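Beta-lactamase (Burkholderia cenocepacia, PDB 5E2G) probably hydrolyses the amide bond of beta-lactam antibiotics to give substituted beta-amino acids, as a class C beta-lactamase, and may also act as a D-alanine carboxypeptidase. Local coordinates at residues Lys65-Thr70 against Leu230-Ala235; Gly261-Asp266 against Glu270-Pro275; Thr314-Gly319 against Glu345-Ala350. All coordinates share one frame; numbering follows the deposited sequence.

Interaction 1. Residues Lys65-Thr70 against Leu230-Ala235; sequences KTLTAT and LRFVQA
Helix 64-77, which carries K65, the lysine of the probable SxxK motif of this class C beta-lactamase, near its start, meets helix 226-235 through a single aromatic side chain: F232 reaches over to touch T66, L67 and T70. The two short helical segments stay 12.4 Å apart at their axes and run at 43° to each other, so side chains alone bridge the gap. F232 extends toward the other helix because its CG sits opposite the backbone N (chi1 -174°). L67 CD2 settles over one face, 3.6 Å from the ring centroid and 10° off the normal, a CH-pi contact centred on the ring. The two threonines lie at the ring edge instead: T70 OG1 lies in the ring plane 3.4 Å from F232 CZ, and T66 OG1 comes to 3.5 Å from F232 CE2. Both hydroxyls are already engaged. T70 OG1 donates within its helix to T66 O at 2.9 Å, reaching that carbonyl from the face opposite to T70 N, while T66 OG1 bonds to V63 O, just ahead of the helix. M172 and L176 of helix 168-180 pack on L67 as well. The buried hydroxyls therefore turn their hydrogens to backbone carbonyls and can present oxygen to the weakly positive ring edge, while the leucine methyl takes the electron-rich face.

Interaction 2. Residues Gly261-Asp266 against Glu270-Pro275; sequences GPLTQD and EQYPYP
T264 and Q271 pair across a beta hairpin as an antiparallel hydrogen-bonded pair. Q271 N gives the straighter bond, 2.9 Å to T264 O and in the carbonyl plane; T264 N answers with 3.2 Å to Q271 O. Next to them Q265 and E270 form a non-hydrogen-bonded pair, where E270 CA makes a CA-H...O contact of 3.3 Å with T264 O. A water extends the pairing beyond its end: it donates to P262 O and Q271 O and accepts at 2.7 Å from T264 OG1, which also hydrogen-bonds R259 NH1. On the side of T264 and Q271, the carboxylate of D266 and the amide of Q271 stand with planes 90° apart; they lie close, but the geometry is too poor for a hydrogen bond, and Q271 NE2 has a weak bond to H254 O. Y272 crosses L263 obliquely, its OH 3.8 Å from L263 CD1. On the face of Q265 and E270, R146 positions both polar ends: it bonds to Q265 OE1 and forms a salt bridge with E270 OE2. A bend at chi2 (63°) curls the Q265 amide so NE2 donates to D266 O at 3.0 Å, from above its carbonyl plane, and also to I268 O. In the main sheet this hairpin lies between strand 309-316, which flanks 270-273, and strand 256-260, which flanks 263-265, while L281 of helix 278-284 packs against Y272.

Interaction 3. Residues Thr314-Gly319 against Glu345-Ala350; sequences TGSTGG and EERVKA
R347 of the C-terminal helix 344-357 stretches to G315 and S316 at the end of strand 309-316, just past K313. That lysine with T314 and G315 forms what is probably the KTG motif of this serine beta-lactamase fold, in which the helix packs on the central antiparallel sheet. Strand and helix segments come no nearer than 10.4 Å at their axes, and a long side chain closes the distance. CG of R347 is anti to the carbonyl carbon, and the chain runs extended from CG to NE, which delivers the guanidinium to the strand end. Here the contact is tight. NH1 makes a weak bond of 2.9 Å to G315 O and a regular hydrogen bond to T322 O on the adjoining strand; NH2 gives one hydrogen to S316 OG and another to V342 O. One guanidinium thus ties the strand end to its sheet neighbour and to the chain leading into the helix, and these bonds fix its rotation. T314 is a looser companion, its CB 4.3 Å from R347 NH1, with Y323 touching both T314 and R347.

The outer side is different in kind. S316 straddles the two, exposed as a residue but with its OG held by R347, and T317 to G319 turn off without touching the helix. On the helix, the partly exposed E346 and K349 do not reach the strand segment. Where the packing is tight, R347 NH2 meets S316 OG at 2.7 Å, nearly straight at 164° and only 2° out of the guanidinium plane.

Interactions 2 and 3 share the main antiparallel sheet, in which strands 270-273 and 309-316 are neighbours, yet they use it differently. The hairpin of interaction 2 is joined laterally by backbone bonds; interaction 3 ties the end of a strand to a covering helix with one charged side chain. Interaction 1 belongs to the helical part and, nearest the chain centre, is wholly buried: ring, methyl and satisfied hydroxyls replace backbone pairing. The other two each include an exposed residue, P262 and S316. Each has a segment on or next to the probable motif residues: K65 begins 65-70, the side chain of E270 touches them, and 314-319 follows K313. Their centres lie about 17 to 18 Å apart.

Interaction 1. Residues Lys65-Thr70 against Leu230-Ala235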
ATOM      1  N   LYS A  65      -3.263   0.471   1.921  1.00 14.59           N
ATOM      2  CA  LYS A  65      -3.053  -0.099   3.246  1.00 17.03           C
ATOM      3  C   LYS A  65      -1.733   0.335   3.880  1.00 14.05           C
ATOM      4  O   LYS A  65      -1.600   0.264   5.105  1.00 13.05           O
ATOM      5  CB  LYS A  65      -3.113  -1.620   3.162  1.00 20.43           C
ATOM      6  CG  LYS A  65      -4.278  -2.160   2.354  1.00 27.06           C
ATOM      7  CD  LYS A  65      -4.066  -3.639   2.002  1.00 35.28           C
ATOM      8  CE  LYS A  65      -5.299  -4.249   1.315  1.00 39.51           C
ATOM      9  NZ  LYS A  65      -5.129  -5.709   1.056  1.00 38.02           N
ATOM     10  N   THR A  66      -0.748   0.773   3.090  1.00 13.32           N
ATOM     11  CA  THR A  66       0.468   1.283   3.711  1.00 14.41           C
ATOM     12  C   THR A  66       0.200   2.592   4.440  1.00 17.31           C
ATOM     13  O   THR A  66       0.825   2.860   5.471  1.00 17.68           O
ATOM     14  CB  THR A  66       1.595   1.465   2.684  1.00 11.37           C
ATOM     15  OG1 THR A  66       1.234   2.438   1.702  1.00 11.63           O
ATOM     16  CG2 THR A  66       1.915   0.141   1.999  1.00 18.03           C
ATOM     17  N   LEU A  67      -0.739   3.404   3.939  1.00 15.18           N
ATOM     18  CA  LEU A  67      -1.063   4.658   4.614  1.00 15.36           C
ATOM     19  C   LEU A  67      -1.919   4.411   5.842  1.00 14.22           C
ATOM     20  O   LEU A  67      -1.725   5.054   6.879  1.00 14.73           O
ATOM     21  CB  LEU A  67      -1.764   5.608   3.642  1.00 15.79           C
ATOM     22  CG  LEU A  67      -0.827   6.076   2.524  1.00 19.47           C
ATOM     23  CD1 LEU A  67      -1.591   6.362   1.239  1.00 23.18           C
ATOM     24  CD2 LEU A  67      -0.044   7.296   2.977  1.00 18.78           C
ATOM     25  N   THR A  68      -2.861   3.474   5.739  1.00 15.91           N
ATOM     26  CA  THR A  68      -3.613   3.036   6.908  1.00 17.66           C
ATOM     27  C   THR A  68      -2.683   2.516   8.001  1.00 16.37           C
ATOM     28  O   THR A  68      -2.838   2.862   9.176  1.00 15.35           O
ATOM     29  CB  THR A  68      -4.615   1.961   6.498  1.00 19.99           C
ATOM     30  OG1 THR A  68      -5.473   2.478   5.473  1.00 22.46           O
ATOM     31  CG2 THR A  68      -5.458   1.547   7.684  1.00 22.36           C
ATOM     32  N   ALA A  69      -1.708   1.680   7.629  1.00 15.15           N
ATOM     33  CA  ALA A  69      -0.747   1.180   8.608  1.00 13.98           C
ATOM     34  C   ALA A  69       0.014   2.321   9.271  1.00 15.07           C
ATOM     35  O   ALA A  69       0.287   2.280  10.474  1.00 14.42           O
ATOM     36  CB  ALA A  69       0.227   0.213   7.937  1.00 12.70           C
ATOM     37  N   THR A  70       0.366   3.352   8.502  1.00 17.29           N
ATOM     38  CA  THR A  70       1.073   4.489   9.074  1.00 11.51           C
ATOM     39  C   THR A  70       0.211   5.205  10.099  1.00 14.58           C
ATOM     40  O   THR A  70       0.698   5.609  11.162  1.00 16.09           O
ATOM     41  CB  THR A  70       1.497   5.445   7.964  1.00 13.32           C
ATOM     42  OG1 THR A  70       2.318   4.738   7.031  1.00 16.46           O
ATOM     43  CG2 THR A  70       2.281   6.619   8.532  1.00 13.27           C
ATOM     44  N   LEU A 230       5.424   9.348  -4.264  1.00 18.37           N
ATOM     45  CA  LEU A 230       6.873   9.458  -4.162  1.00 20.00           C
ATOM     46  C   LEU A 230       7.276  10.165  -2.877  1.00 17.02           C
ATOM     47  O   LEU A 230       8.240   9.766  -2.217  1.00 16.27           O
ATOM     48  CB  LEU A 230       7.424  10.200  -5.380  1.00 16.25           C
ATOM     49  CG  LEU A 230       8.938  10.120  -5.556  1.00 19.08           C
ATOM     50  CD1 LEU A 230       9.376   8.651  -5.622  1.00 19.13           C
ATOM     51  CD2 LEU A 230       9.359  10.892  -6.799  1.00 19.18           C
ATOM     52  N   ARG A 231       6.555  11.228  -2.511  1.00 17.25           N
ATOM     53  CA  ARG A 231       6.887  11.955  -1.290  1.00 16.36           C
ATOM     54  C   ARG A 231       6.722  11.062  -0.067  1.00 15.18           C
ATOM     55  O   ARG A 231       7.509  11.141   0.881  1.00 19.56           O
ATOM     56  CB  ARG A 231       6.025  13.210  -1.190  1.00 18.55           C
ATOM     57  CG  ARG A 231       6.481  14.177  -0.130  1.00 20.21           C
ATOM     58  CD  ARG A 231       5.817  15.540  -0.271  1.00 20.39           C
ATOM     59  NE  ARG A 231       6.271  16.451   0.781  1.00 20.92           N
ATOM     60  CZ  ARG A 231       7.416  17.126   0.743  1.00 20.49           C
ATOM     61  NH1 ARG A 231       8.223  17.002  -0.295  1.00 20.37           N
ATOM     62  NH2 ARG A 231       7.757  17.925   1.742  1.00 22.07           N
ATOM     63  N   PHE A 232       5.714  10.189  -0.084  1.00 17.12           N
ATOM     64  CA  PHE A 232       5.551   9.191   0.970  1.00 14.12           C
ATOM     65  C   PHE A 232       6.756   8.253   1.036  1.00 16.44           C
ATOM     66  O   PHE A 232       7.277   7.971   2.122  1.00 14.69           O
ATOM     67  CB  PHE A 232       4.255   8.425   0.720  1.00 13.77           C
ATOM     68  CG  PHE A 232       3.878   7.447   1.806  1.00 13.29           C
ATOM     69  CD1 PHE A 232       3.904   7.811   3.142  1.00 14.71           C
ATOM     70  CD2 PHE A 232       3.437   6.180   1.476  1.00 16.39           C
ATOM     71  CE1 PHE A 232       3.534   6.911   4.137  1.00 15.72           C
ATOM     72  CE2 PHE A 232       3.062   5.268   2.469  1.00 14.05           C
ATOM     73  CZ  PHE A 232       3.110   5.641   3.798  1.00 16.34           C
ATOM     74  N   VAL A 233       7.230   7.784  -0.122  1.00 18.71           N
ATOM     75  CA  VAL A 233       8.436   6.955  -0.173  1.00 17.85           C
ATOM     76  C   VAL A 233       9.625   7.696   0.429  1.00 16.15           C
ATOM     77  O   VAL A 233      10.410   7.121   1.190  1.00 17.42           O
ATOM     78  CB  VAL A 233       8.712   6.516  -1.624  1.00 16.64           C
ATOM     79  CG1 VAL A 233      10.106   5.905  -1.764  1.00 14.98           C
ATOM     80  CG2 VAL A 233       7.641   5.536  -2.088  1.00 17.56           C
ATOM     81  N   GLN A 234       9.764   8.985   0.118  1.00 16.12           N
ATOM     82  CA  GLN A 234      10.830   9.769   0.732  1.00 19.53           C
ATOM     83  C   GLN A 234      10.671   9.813   2.241  1.00 18.69           C
ATOM     84  O   GLN A 234      11.651   9.656   2.977  1.00 19.55           O
ATOM     85  CB  GLN A 234      10.849  11.193   0.177  1.00 24.05           C
ATOM     86  CG  GLN A 234      11.165  11.314  -1.295  1.00 25.37           C
ATOM     87  CD  GLN A 234      11.197  12.764  -1.744  1.00 29.39           C
ATOM     88  OE1 GLN A 234      10.197  13.295  -2.228  1.00 28.58           O
ATOM     89  NE2 GLN A 234      12.343  13.416  -1.571  1.00 32.02           N
ATOM     90  N   ALA A 235       9.442  10.022   2.717  1.00 15.02           N
ATOM     91  CA  ALA A 235       9.189  10.036   4.155  1.00 16.88           C
ATOM     92  C   ALA A 235       9.554   8.697   4.794  1.00 17.76           C
ATOM     93  O   ALA A 235      10.100   8.656   5.904  1.00 18.37           O
ATOM     94  CB  ALA A 235       7.728  10.391   4.424  1.00 14.69           C
TER

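Interaction 2. Residues Gly261-Asp266 against Glu270-Pro275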
ATOM      1  N   GLY A 261       7.053 -17.877   3.704  1.00 19.13           N
ATOM      2  CA  GLY A 261       7.906 -18.281   2.615  1.00 19.39           C
ATOM      3  C   GLY A 261       9.112 -17.368   2.496  1.00 14.81           C
ATOM      4  O   GLY A 261       9.826 -17.119   3.469  1.00 17.71           O
ATOM      5  N   PRO A 262       9.331 -16.818   1.297  1.00 17.63           N
ATOM      6  CA  PRO A 262      10.480 -15.927   1.072  1.00 18.35           C
ATOM      7  C   PRO A 262      10.281 -14.520   1.605  1.00 16.06           C
ATOM      8  O   PRO A 262      11.239 -13.734   1.630  1.00 16.12           O
ATOM      9  CB  PRO A 262      10.577 -15.894  -0.450  1.00 20.00           C
ATOM     10  CG  PRO A 262       9.122 -15.952  -0.862  1.00 18.42           C
ATOM     11  CD  PRO A 262       8.497 -16.946   0.086  1.00 17.40           C
ATOM     12  N   LEU A 263       9.070 -14.197   2.015  1.00 13.93           N
ATOM     13  CA  LEU A 263       8.641 -12.846   2.309  1.00 12.85           C
ATOM     14  C   LEU A 263       8.727 -12.593   3.804  1.00 15.50           C
ATOM     15  O   LEU A 263       8.512 -13.495   4.614  1.00 19.66           O
ATOM     16  CB  LEU A 263       7.208 -12.671   1.802  1.00 15.91           C
ATOM     17  CG  LEU A 263       6.299 -11.492   2.090  1.00 16.80           C
ATOM     18  CD1 LEU A 263       5.284 -11.414   0.963  1.00 18.50           C
ATOM     19  CD2 LEU A 263       5.598 -11.673   3.413  1.00 15.94           C
ATOM     20  N   THR A 264       9.051 -11.357   4.165  1.00 12.62           N
ATOM     21  CA  THR A 264       8.948 -10.902   5.542  1.00 14.39           C
ATOM     22  C   THR A 264       7.849  -9.850   5.610  1.00 14.15           C
ATOM     23  O   THR A 264       7.830  -8.910   4.810  1.00 12.82           O
ATOM     24  CB  THR A 264      10.281 -10.350   6.049  1.00 15.17           C
ATOM     25  OG1 THR A 264      11.255 -11.393   5.999  1.00 15.60           O
ATOM     26  CG2 THR A 264      10.157  -9.855   7.483  1.00 14.45           C
ATOM     27  N   GLN A 265       6.921 -10.034   6.540  1.00 11.52           N
ATOM     28  CA  GLN A 265       5.735  -9.195   6.664  1.00 13.39           C
ATOM     29  C   GLN A 265       5.949  -8.159   7.757  1.00 12.43           C
ATOM     30  O   GLN A 265       6.132  -8.519   8.927  1.00 11.78           O
ATOM     31  CB  GLN A 265       4.507 -10.052   6.973  1.00 12.25           C
ATOM     32  CG  GLN A 265       3.225  -9.265   7.079  1.00 14.04           C
ATOM     33  CD  GLN A 265       2.861  -8.588   5.776  1.00 12.34           C
ATOM     34  OE1 GLN A 265       2.600  -9.256   4.778  1.00 14.58           O
ATOM     35  NE2 GLN A 265       2.841  -7.255   5.777  1.00 12.45           N
ATOM     36  N   ASP A 266       5.955  -6.880   7.370  1.00 13.21           N
ATOM     37  CA  ASP A 266       5.996  -5.773   8.318  1.00 14.37           C
ATOM     38  C   ASP A 266       4.554  -5.365   8.629  1.00 14.70           C
ATOM     39  O   ASP A 266       3.639  -6.178   8.479  1.00 13.61           O
ATOM     40  CB  ASP A 266       6.826  -4.613   7.759  1.00 13.40           C
ATOM     41  CG  ASP A 266       8.226  -5.030   7.328  1.00 15.53           C
ATOM     42  OD1 ASP A 266       8.665  -6.150   7.670  1.00 13.91           O
ATOM     43  OD2 ASP A 266       8.902  -4.221   6.645  1.00 15.28           O
ATOM     44  N   GLU A 270       6.045  -5.150   3.025  1.00 13.57           N
ATOM     45  CA  GLU A 270       6.692  -6.445   2.879  1.00 12.78           C
ATOM     46  C   GLU A 270       8.141  -6.203   2.482  1.00 15.03           C
ATOM     47  O   GLU A 270       8.427  -5.279   1.716  1.00 14.89           O
ATOM     48  CB  GLU A 270       5.945  -7.294   1.836  1.00 16.11           C
ATOM     49  CG  GLU A 270       4.431  -7.361   2.108  1.00 15.40           C
ATOM     50  CD  GLU A 270       3.588  -7.551   0.852  1.00 22.92           C
ATOM     51  OE1 GLU A 270       4.164  -7.627  -0.256  1.00 30.63           O
ATOM     52  OE2 GLU A 270       2.345  -7.628   0.975  1.00 21.32           O
ATOM     53  N   GLN A 271       9.067  -6.997   3.020  1.00 12.49           N
ATOM     54  CA  GLN A 271      10.473  -6.661   2.850  1.00 12.00           C
ATOM     55  C   GLN A 271      11.327  -7.904   2.683  1.00 15.29           C
ATOM     56  O   GLN A 271      10.897  -9.033   2.946  1.00 14.22           O
ATOM     57  CB  GLN A 271      10.994  -5.827   4.026  1.00 12.91           C
ATOM     58  CG  GLN A 271      11.324  -6.644   5.230  1.00 13.64           C
ATOM     59  CD  GLN A 271      11.792  -5.817   6.404  1.00 14.77           C
ATOM     60  OE1 GLN A 271      12.454  -6.333   7.300  1.00 17.55           O
ATOM     61  NE2 GLN A 271      11.455  -4.544   6.418  1.00 12.02           N
ATOM     62  N   TYR A 272      12.555  -7.669   2.222  1.00 13.84           N
ATOM     63  CA  TYR A 272      13.543  -8.699   1.939  1.00 13.85           C
ATOM     64  C   TYR A 272      14.905  -8.130   2.295  1.00 16.22           C
ATOM     65  O   TYR A 272      15.103  -6.913   2.196  1.00 20.83           O
ATOM     66  CB  TYR A 272      13.505  -9.125   0.459  1.00 15.75           C
ATOM     67  CG  TYR A 272      12.120  -9.488  -0.016  1.00 15.22           C
ATOM     68  CD1 TYR A 272      11.661 -10.795   0.054  1.00 14.70           C
ATOM     69  CD2 TYR A 272      11.256  -8.515  -0.497  1.00 15.83           C
ATOM     70  CE1 TYR A 272      10.386 -11.130  -0.349  1.00 14.96           C
ATOM     71  CE2 TYR A 272       9.971  -8.837  -0.904  1.00 17.90           C
ATOM     72  CZ  TYR A 272       9.543 -10.146  -0.834  1.00 16.76           C
ATOM     73  OH  TYR A 272       8.270 -10.470  -1.234  1.00 16.17           O
ATOM     74  N   PRO A 273      15.858  -8.964   2.716  1.00 17.04           N
ATOM     75  CA  PRO A 273      17.212  -8.454   2.948  1.00 17.39           C
ATOM     76  C   PRO A 273      17.763  -7.818   1.686  1.00 18.95           C
ATOM     77  O   PRO A 273      17.515  -8.289   0.576  1.00 20.73           O
ATOM     78  CB  PRO A 273      18.011  -9.702   3.344  1.00 17.33           C
ATOM     79  CG  PRO A 273      17.023 -10.742   3.627  1.00 16.82           C
ATOM     80  CD  PRO A 273      15.766 -10.421   2.903  1.00 15.08           C
ATOM     81  N   TYR A 274      18.491  -6.722   1.860  1.00 21.35           N
ATOM     82  CA  TYR A 274      19.170  -6.082   0.741  1.00 22.53           C
ATOM     83  C   TYR A 274      20.685  -6.223   0.886  1.00 25.99           C
ATOM     84  O   TYR A 274      21.214  -6.037   1.980  1.00 26.30           O
ATOM     85  CB  TYR A 274      18.795  -4.612   0.644  1.00 20.35           C
ATOM     86  CG  TYR A 274      19.359  -3.943  -0.585  1.00 23.48           C
ATOM     87  CD1 TYR A 274      18.672  -3.983  -1.792  1.00 22.34           C
ATOM     88  CD2 TYR A 274      20.588  -3.285  -0.548  1.00 25.59           C
ATOM     89  CE1 TYR A 274      19.181  -3.381  -2.921  1.00 25.03           C
ATOM     90  CE2 TYR A 274      21.106  -2.682  -1.681  1.00 28.40           C
ATOM     91  CZ  TYR A 274      20.396  -2.733  -2.863  1.00 28.59           C
ATOM     92  OH  TYR A 274      20.891  -2.134  -3.999  1.00 33.04           O
ATOM     93  N   PRO A 275      21.394  -6.550  -0.212  1.00 27.04           N
ATOM     94  CA  PRO A 275      20.959  -6.761  -1.604  1.00 26.71           C
ATOM     95  C   PRO A 275      20.055  -7.980  -1.787  1.00 25.04           C
ATOM     96  O   PRO A 275      20.157  -8.934  -1.016  1.00 25.55           O
ATOM     97  CB  PRO A 275      22.279  -6.964  -2.363  1.00 29.65           C
ATOM     98  CG  PRO A 275      23.358  -6.516  -1.427  1.00 31.54           C
ATOM     99  CD  PRO A 275      22.838  -6.774  -0.055  1.00 30.63           C
TER
HETATM  100  O   HOH W   1      12.224 -11.678   3.461  1.00 15.94           O

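Interaction 3. Residues Thr314-Gly319 against Glu345-Ala350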
ATOM      1  N   THR A 314       2.564  -4.075  -3.544  1.00 15.20           N
ATOM      2  CA  THR A 314       1.796  -4.065  -4.782  1.00 15.50           C
ATOM      3  C   THR A 314       0.376  -3.554  -4.539  1.00 14.70           C
ATOM      4  O   THR A 314      -0.148  -3.605  -3.425  1.00 17.20           O
ATOM      5  CB  THR A 314       1.724  -5.467  -5.384  1.00 18.17           C
ATOM      6  OG1 THR A 314       1.464  -6.404  -4.335  1.00 21.91           O
ATOM      7  CG2 THR A 314       3.020  -5.831  -6.076  1.00 19.96           C
ATOM      8  N   GLY A 315      -0.247  -3.080  -5.614  1.00 13.90           N
ATOM      9  CA  GLY A 315      -1.642  -2.688  -5.578  1.00 15.54           C
ATOM     10  C   GLY A 315      -2.320  -2.943  -6.908  1.00 16.70           C
ATOM     11  O   GLY A 315      -1.740  -2.654  -7.959  1.00 17.67           O
ATOM     12  N   SER A 316      -3.535  -3.494  -6.884  1.00 17.94           N
ATOM     13  CA  SER A 316      -4.262  -3.795  -8.116  1.00 20.73           C
ATOM     14  C   SER A 316      -5.745  -3.559  -7.896  1.00 27.86           C
ATOM     15  O   SER A 316      -6.365  -4.242  -7.075  1.00 30.25           O
ATOM     16  CB  SER A 316      -4.031  -5.238  -8.569  1.00 21.70           C
ATOM     17  OG  SER A 316      -2.688  -5.465  -8.956  1.00 26.57           O
ATOM     18  N   THR A 317      -6.313  -2.609  -8.641  1.00 25.34           N
ATOM     19  CA  THR A 317      -7.753  -2.488  -8.769  1.00 21.48           C
ATOM     20  C   THR A 317      -8.183  -2.997 -10.143  1.00 21.62           C
ATOM     21  O   THR A 317      -7.369  -3.422 -10.964  1.00 22.36           O
ATOM     22  CB  THR A 317      -8.204  -1.044  -8.548  1.00 21.62           C
ATOM     23  OG1 THR A 317      -7.626  -0.203  -9.553  1.00 24.59           O
ATOM     24  CG2 THR A 317      -7.774  -0.565  -7.186  1.00 22.46           C
ATOM     25  N   GLY A 318      -9.492  -2.950 -10.389  1.00 24.18           N
ATOM     26  CA  GLY A 318     -10.019  -3.448 -11.646  1.00 26.87           C
ATOM     27  C   GLY A 318      -9.405  -2.789 -12.862  1.00 24.16           C
ATOM     28  O   GLY A 318      -9.295  -3.418 -13.916  1.00 26.59           O
ATOM     29  N   GLY A 319      -8.977  -1.533 -12.734  1.00 22.07           N
ATOM     30  CA  GLY A 319      -8.476  -0.806 -13.882  1.00 20.72           C
ATOM     31  C   GLY A 319      -7.062  -0.276 -13.777  1.00 24.62           C
ATOM     32  O   GLY A 319      -6.557   0.286 -14.752  1.00 25.92           O
ATOM     33  N   GLU A 345       4.561  -9.420 -11.498  1.00 22.14           N
ATOM     34  CA  GLU A 345       5.973  -9.737 -11.674  1.00 21.77           C
ATOM     35  C   GLU A 345       6.628  -8.836 -12.719  1.00 21.68           C
ATOM     36  O   GLU A 345       7.836  -8.589 -12.650  1.00 25.59           O
ATOM     37  CB  GLU A 345       6.141 -11.213 -12.040  1.00 23.35           C
ATOM     38  CG  GLU A 345       5.440 -12.198 -11.082  1.00 25.09           C
ATOM     39  CD  GLU A 345       6.210 -12.467  -9.788  1.00 27.08           C
ATOM     40  OE1 GLU A 345       6.991 -11.593  -9.354  1.00 25.49           O
ATOM     41  OE2 GLU A 345       6.025 -13.559  -9.202  1.00 24.93           O
ATOM     42  N   GLU A 346       5.860  -8.321 -13.680  1.00 19.44           N
ATOM     43  CA  GLU A 346       6.441  -7.392 -14.643  1.00 22.63           C
ATOM     44  C   GLU A 346       6.696  -6.018 -14.030  1.00 20.99           C
ATOM     45  O   GLU A 346       7.654  -5.338 -14.415  1.00 20.60           O
ATOM     46  CB  GLU A 346       5.543  -7.271 -15.876  1.00 26.22           C
ATOM     47  CG  GLU A 346       5.581  -8.483 -16.778  1.00 26.59           C
ATOM     48  CD  GLU A 346       6.973  -8.763 -17.313  1.00 31.14           C
ATOM     49  OE1 GLU A 346       7.731  -7.805 -17.569  1.00 27.54           O
ATOM     50  OE2 GLU A 346       7.322  -9.950 -17.466  1.00 39.53           O
ATOM     51  N   ARG A 347       5.858  -5.585 -13.087  1.00 19.91           N
ATOM     52  CA  ARG A 347       6.199  -4.388 -12.322  1.00 18.68           C
ATOM     53  C   ARG A 347       7.464  -4.626 -11.508  1.00 22.46           C
ATOM     54  O   ARG A 347       8.328  -3.744 -11.401  1.00 21.94           O
ATOM     55  CB  ARG A 347       5.047  -3.992 -11.399  1.00 20.01           C
ATOM     56  CG  ARG A 347       3.671  -4.251 -11.960  1.00 22.78           C
ATOM     57  CD  ARG A 347       2.590  -4.018 -10.908  1.00 21.80           C
ATOM     58  NE  ARG A 347       1.348  -4.677 -11.288  1.00 17.88           N
ATOM     59  CZ  ARG A 347       0.288  -4.787 -10.503  1.00 17.92           C
ATOM     60  NH1 ARG A 347       0.316  -4.275  -9.284  1.00 17.83           N
ATOM     61  NH2 ARG A 347      -0.796  -5.414 -10.927  1.00 19.71           N
ATOM     62  N   VAL A 348       7.588  -5.823 -10.934  1.00 19.95           N
ATOM     63  CA  VAL A 348       8.745  -6.152 -10.112  1.00 15.94           C
ATOM     64  C   VAL A 348      10.013  -6.114 -10.952  1.00 23.05           C
ATOM     65  O   VAL A 348      11.014  -5.498 -10.565  1.00 18.43           O
ATOM     66  CB  VAL A 348       8.544  -7.522  -9.441  1.00 15.68           C
ATOM     67  CG1 VAL A 348       9.800  -7.956  -8.735  1.00 17.55           C
ATOM     68  CG2 VAL A 348       7.377  -7.467  -8.478  1.00 15.08           C
ATOM     69  N   LYS A 349       9.974  -6.748 -12.131  1.00 23.70           N
ATOM     70  CA  LYS A 349      11.167  -6.847 -12.966  1.00 22.99           C
ATOM     71  C   LYS A 349      11.642  -5.474 -13.413  1.00 25.58           C
ATOM     72  O   LYS A 349      12.847  -5.197 -13.410  1.00 28.01           O
ATOM     73  CB  LYS A 349      10.894  -7.720 -14.187  1.00 23.06           C
ATOM     74  CG  LYS A 349      10.646  -9.180 -13.895  1.00 31.15           C
ATOM     75  CD  LYS A 349      10.364  -9.917 -15.187  1.00 38.75           C
ATOM     76  CE  LYS A 349       9.362 -11.034 -14.977  1.00 42.07           C
ATOM     77  NZ  LYS A 349       8.739 -11.435 -16.276  1.00 43.64           N
ATOM     78  N   ALA A 350      10.708  -4.601 -13.802  1.00 23.51           N
ATOM     79  CA  ALA A 350      11.090  -3.269 -14.257  1.00 24.57           C
ATOM     80  C   ALA A 350      11.686  -2.446 -13.118  1.00 23.13           C
ATOM     81  O   ALA A 350      12.705  -1.772 -13.299  1.00 24.55           O
ATOM     82  CB  ALA A 350       9.879  -2.572 -14.876  1.00 25.87           C
TER